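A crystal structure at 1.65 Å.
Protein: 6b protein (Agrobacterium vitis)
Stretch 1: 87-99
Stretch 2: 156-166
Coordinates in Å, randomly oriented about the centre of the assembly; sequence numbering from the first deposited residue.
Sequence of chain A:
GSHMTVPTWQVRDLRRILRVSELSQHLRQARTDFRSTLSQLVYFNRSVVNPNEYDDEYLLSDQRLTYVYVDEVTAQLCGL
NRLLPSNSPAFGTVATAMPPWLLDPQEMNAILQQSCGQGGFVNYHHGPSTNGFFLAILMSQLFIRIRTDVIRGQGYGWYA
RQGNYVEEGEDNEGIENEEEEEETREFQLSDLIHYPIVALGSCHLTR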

# COMPACT_ATOMS: atom_id res chain seq x y z
N ASN A 87 0.77 -6.76 7.20
CA ASN A 87 2.18 -7.15 7.21
C ASN A 87 2.79 -6.99 8.60
O ASN A 87 4.01 -6.90 8.75
N SER A 88 1.92 -6.94 9.60
CA SER A 88 2.32 -6.78 10.99
C SER A 88 1.19 -7.36 11.84
O SER A 88 0.06 -7.48 11.35
N PRO A 89 1.47 -7.75 13.10
CA PRO A 89 0.38 -8.29 13.93
C PRO A 89 -0.70 -7.24 14.28
O PRO A 89 -0.55 -6.06 13.94
N ALA A 90 -1.77 -7.68 14.94
CA ALA A 90 -2.90 -6.79 15.26
C ALA A 90 -3.47 -6.11 13.99
O ALA A 90 -3.86 -4.93 14.01
N PHE A 91 -3.48 -6.88 12.90
CA PHE A 91 -4.08 -6.48 11.61
C PHE A 91 -3.51 -5.19 11.03
O PHE A 91 -4.21 -4.42 10.38
N GLY A 92 -2.21 -4.97 11.25
CA GLY A 92 -1.56 -3.76 10.79
C GLY A 92 -1.09 -3.87 9.36
O GLY A 92 -0.57 -4.91 8.96
N THR A 93 -1.25 -2.79 8.61
CA THR A 93 -0.62 -2.68 7.30
C THR A 93 0.28 -1.45 7.27
O THR A 93 -0.19 -0.32 7.43
N VAL A 94 1.58 -1.70 7.08
CA VAL A 94 2.58 -0.65 7.04
C VAL A 94 2.92 -0.34 5.58
O VAL A 94 3.25 -1.24 4.78
N ALA A 95 2.80 0.95 5.24
CA ALA A 95 3.15 1.44 3.91
C ALA A 95 4.24 2.50 4.03
O ALA A 95 4.39 3.11 5.07
N THR A 96 5.00 2.70 2.96
CA THR A 96 6.03 3.73 2.97
C THR A 96 6.03 4.57 1.71
O THR A 96 5.65 4.08 0.64
N ALA A 97 6.47 5.81 1.84
CA ALA A 97 6.71 6.68 0.71
C ALA A 97 7.98 6.28 -0.07
O ALA A 97 8.17 6.74 -1.20
N MET A 98 8.84 5.45 0.52
CA MET A 98 10.08 5.01 -0.18
C MET A 98 9.65 4.21 -1.39
O MET A 98 9.01 3.17 -1.23
N PRO A 99 9.98 4.69 -2.61
CA PRO A 99 9.53 4.00 -3.81
C PRO A 99 10.36 2.74 -4.08
O PRO A 99 11.44 2.56 -3.50
N TYR A 156 11.40 10.36 3.88
CA TYR A 156 10.37 9.41 3.43
C TYR A 156 9.52 8.95 4.61
O TYR A 156 10.04 8.41 5.58
N GLY A 157 8.21 9.17 4.51
CA GLY A 157 7.31 8.77 5.58
C GLY A 157 7.06 7.27 5.60
O GLY A 157 7.12 6.60 4.56
N TRP A 158 6.82 6.76 6.81
CA TRP A 158 6.29 5.42 7.06
C TRP A 158 4.94 5.56 7.75
O TRP A 158 4.77 6.44 8.60
N TYR A 159 4.01 4.70 7.35
CA TYR A 159 2.60 4.83 7.77
C TYR A 159 2.08 3.49 8.19
O TYR A 159 2.50 2.47 7.66
N ALA A 160 1.13 3.48 9.12
CA ALA A 160 0.50 2.23 9.51
C ALA A 160 -1.00 2.39 9.64
O ALA A 160 -1.46 3.38 10.24
N ARG A 161 -1.73 1.44 9.07
CA ARG A 161 -3.16 1.26 9.31
C ARG A 161 -3.31 0.20 10.39
O ARG A 161 -2.87 -0.95 10.21
N GLN A 162 -3.93 0.58 11.51
CA GLN A 162 -4.09 -0.33 12.65
C GLN A 162 -2.74 -0.90 13.15
O GLN A 162 -1.73 -0.21 13.06
N GLY A 163 -2.72 -2.11 13.70
CA GLY A 163 -1.47 -2.71 14.17
C GLY A 163 -0.91 -2.17 15.49
O GLY A 163 0.24 -2.48 15.83
N ASN A 164 -1.68 -1.36 16.22
CA ASN A 164 -1.23 -0.87 17.54
C ASN A 164 0.05 0.00 17.52
O ASN A 164 0.75 0.14 18.54
N TYR A 165 0.35 0.59 16.37
CA TYR A 165 1.39 1.59 16.23
C TYR A 165 0.98 2.89 16.89
O TYR A 165 -0.21 3.15 17.10
N VAL A 166 1.99 3.70 17.22
CA VAL A 166 1.78 5.04 17.77
C VAL A 166 2.13 6.08 16.71
O VAL A 166 3.11 5.91 15.97

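Strand 93-96 runs antiparallel to strand 156-161, the axes meeting at 159° with a closest approach of 4.6 Å. Four backbone hydrogen bonds fix the register: T93 N to R161 O, R161 N to T93 O, A95 N to Y159 O and Y159 N to A95 O, all 2.8 to 2.9 Å between donor and acceptor. Side chains therefore alternate, with V94, T96, W158 and A160 on one face of the sheet and T93, A95, Y159 and R161 on the other.

W158 loses the most area to the opposing stretch, 85 Å². Its chi1 of -76° (m) and chi2 of 79° bring the indole nearer to stretch 1 than its CB direction alone would suggest. T96 CB lies 3.5 Å from the centroid of the six-membered ring of W158, only 6° off the ring normal, which is the signature of a CH-pi contact over the face. V94 CG1 instead meets the ring edge, 3.5 Å from W158 CE3, while M98 SD approaches obliquely, 4.0 Å from W158 CZ2. The hydroxyl of T96 (chi1 t) is turned to backbone partners: T96 OG1 donates to G157 O at 3.0 Å and accepts from M98 N at 3.1 Å. Although T96 OG1 is also 3.4 Å from W158 NE1, the angle is too poor for a hydrogen bond.

Y156, with 72 Å² covered, points toward stretch 1 beyond the last strand pair. Its chi1 is m and its chi2 92°. M98 (m, t, t) sets its CG 3.6 Å from Y156 CB, and P99 CD lies 4.0 Å from Y156 CE2.

V94, with 69 Å² covered, uses a t rotamer to divide its methyls. CG1 serves the indole, whereas V94 CG2 packs 4.2 Å from A160 CB and 3.6 Å from Y165 CZ. The Y165 side chain (m, chi2 87°) carries its hydroxyl to the loop before the strand, where S88 OG and Y165 OH are 2.9 Å apart.

On the other face, T93 CB and R161 CB are 4.4 Å apart. R161 is extended through chi3 (t, t, t), and water 3 links its NH1 to T93 OG1, each 2.9 Å from the water oxygen. Near the turn, water 1 donates to P89 O at 2.8 Å and to G163 O at 2.7 Å, and accepts from S88 OG at 3.1 Å. The space there is tight: G92 CA and G163 CA are 3.5 Å apart, and an ideal CB on G92 would fall 2.8 Å from G163 CA, a clash.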

# COMPACT_ATOMS: atom_id res chain seq x y z
CB ASN A 87 2.98 -6.39 6.14
CG ASN A 87 2.83 -4.89 6.27
OD1 ASN A 87 2.31 -4.39 7.27
ND2 ASN A 87 3.30 -4.16 5.24
CB SER A 88 2.53 -5.29 11.27
OG SER A 88 3.53 -5.08 12.25
CB PRO A 89 1.11 -8.80 15.18
CG PRO A 89 2.35 -8.03 15.26
CD PRO A 89 2.76 -7.77 13.81
CB ALA A 90 -2.51 -5.77 16.32
CB PHE A 91 -5.61 -6.40 11.72
CG PHE A 91 -6.23 -7.59 12.38
CD1 PHE A 91 -6.71 -7.52 13.68
CD2 PHE A 91 -6.29 -8.81 11.70
CE1 PHE A 91 -7.29 -8.63 14.29
CE2 PHE A 91 -6.86 -9.93 12.31
CZ PHE A 91 -7.36 -9.84 13.61
CB THR A 93 -1.65 -2.57 6.15
OG1 THR A 93 -2.54 -3.69 6.20
CG2 THR A 93 -0.93 -2.53 4.79
CB VAL A 94 3.86 -1.06 7.82
CG1 VAL A 94 4.97 -0.03 7.65
CG2 VAL A 94 3.55 -1.27 9.30
CB ALA A 95 1.91 2.01 3.21
CB THR A 96 7.45 3.12 3.20
OG1 THR A 96 8.43 4.17 3.27
CG2 THR A 96 7.83 2.10 2.09
CB ALA A 97 6.79 8.16 1.16
CB MET A 98 10.92 4.10 0.71
CG MET A 98 11.57 4.78 1.88
SD MET A 98 12.74 3.61 2.58
CE MET A 98 13.63 4.67 3.71
CB PRO A 99 9.74 5.04 -4.91
CG PRO A 99 10.92 5.83 -4.45
CD PRO A 99 10.76 5.90 -2.94
CB TYR A 156 11.01 8.19 2.75
CG TYR A 156 11.77 8.59 1.51
CD1 TYR A 156 13.12 8.88 1.58
CD2 TYR A 156 11.11 8.73 0.29
CE1 TYR A 156 13.82 9.29 0.45
CE2 TYR A 156 11.80 9.13 -0.85
CZ TYR A 156 13.15 9.40 -0.76
OH TYR A 156 13.84 9.81 -1.88
CB TRP A 158 7.25 4.63 7.97
CG TRP A 158 8.44 4.18 7.20
CD1 TRP A 158 9.54 4.93 6.85
CD2 TRP A 158 8.63 2.89 6.61
NE1 TRP A 158 10.40 4.17 6.09
CE2 TRP A 158 9.87 2.91 5.94
CE3 TRP A 158 7.87 1.71 6.60
CZ2 TRP A 158 10.37 1.79 5.24
CZ3 TRP A 158 8.37 0.59 5.92
CH2 TRP A 158 9.61 0.65 5.25
CB TYR A 159 1.74 5.37 6.63
CG TYR A 159 2.20 6.70 6.08
CD1 TYR A 159 3.22 6.76 5.13
CD2 TYR A 159 1.62 7.89 6.50
CE1 TYR A 159 3.67 7.98 4.62
CE2 TYR A 159 2.06 9.13 6.00
CZ TYR A 159 3.07 9.15 5.06
OH TYR A 159 3.50 10.36 4.56
CB ALA A 160 1.09 1.74 10.81
CB ARG A 161 -3.85 0.80 8.03
CG ARG A 161 -5.36 0.64 8.14
CD ARG A 161 -5.91 0.03 6.85
NE ARG A 161 -7.37 -0.07 6.87
CZ ARG A 161 -8.05 -1.03 7.51
NH1 ARG A 161 -7.39 -1.96 8.19
NH2 ARG A 161 -9.38 -1.06 7.47
CB GLN A 162 -5.13 -1.41 12.32
CG GLN A 162 -6.53 -0.82 12.05
CD GLN A 162 -7.13 -0.16 13.30
OE1 GLN A 162 -7.21 1.07 13.40
NE2 GLN A 162 -7.55 -0.97 14.25
CB ASN A 164 -1.02 -2.04 18.53
CG ASN A 164 -2.31 -2.77 18.89
OD1 ASN A 164 -3.40 -2.19 18.93
ND2 ASN A 164 -2.18 -4.06 19.19
CB TYR A 165 1.65 1.85 14.75
CG TYR A 165 2.41 0.73 14.08
CD1 TYR A 165 1.74 -0.37 13.55
CD2 TYR A 165 3.80 0.77 14.00
CE1 TYR A 165 2.45 -1.41 12.95
CE2 TYR A 165 4.52 -0.25 13.40
CZ TYR A 165 3.83 -1.34 12.88
OH TYR A 165 4.55 -2.36 12.30
CB VAL A 166 2.65 5.24 19.04
CG1 VAL A 166 2.50 6.64 19.59
CG2 VAL A 166 2.28 4.19 20.10
O HOH W 1 1.61 -4.45 14.59
O HOH W 2 -5.97 -3.51 15.57
O HOH W 3 -4.61 -2.84 8.04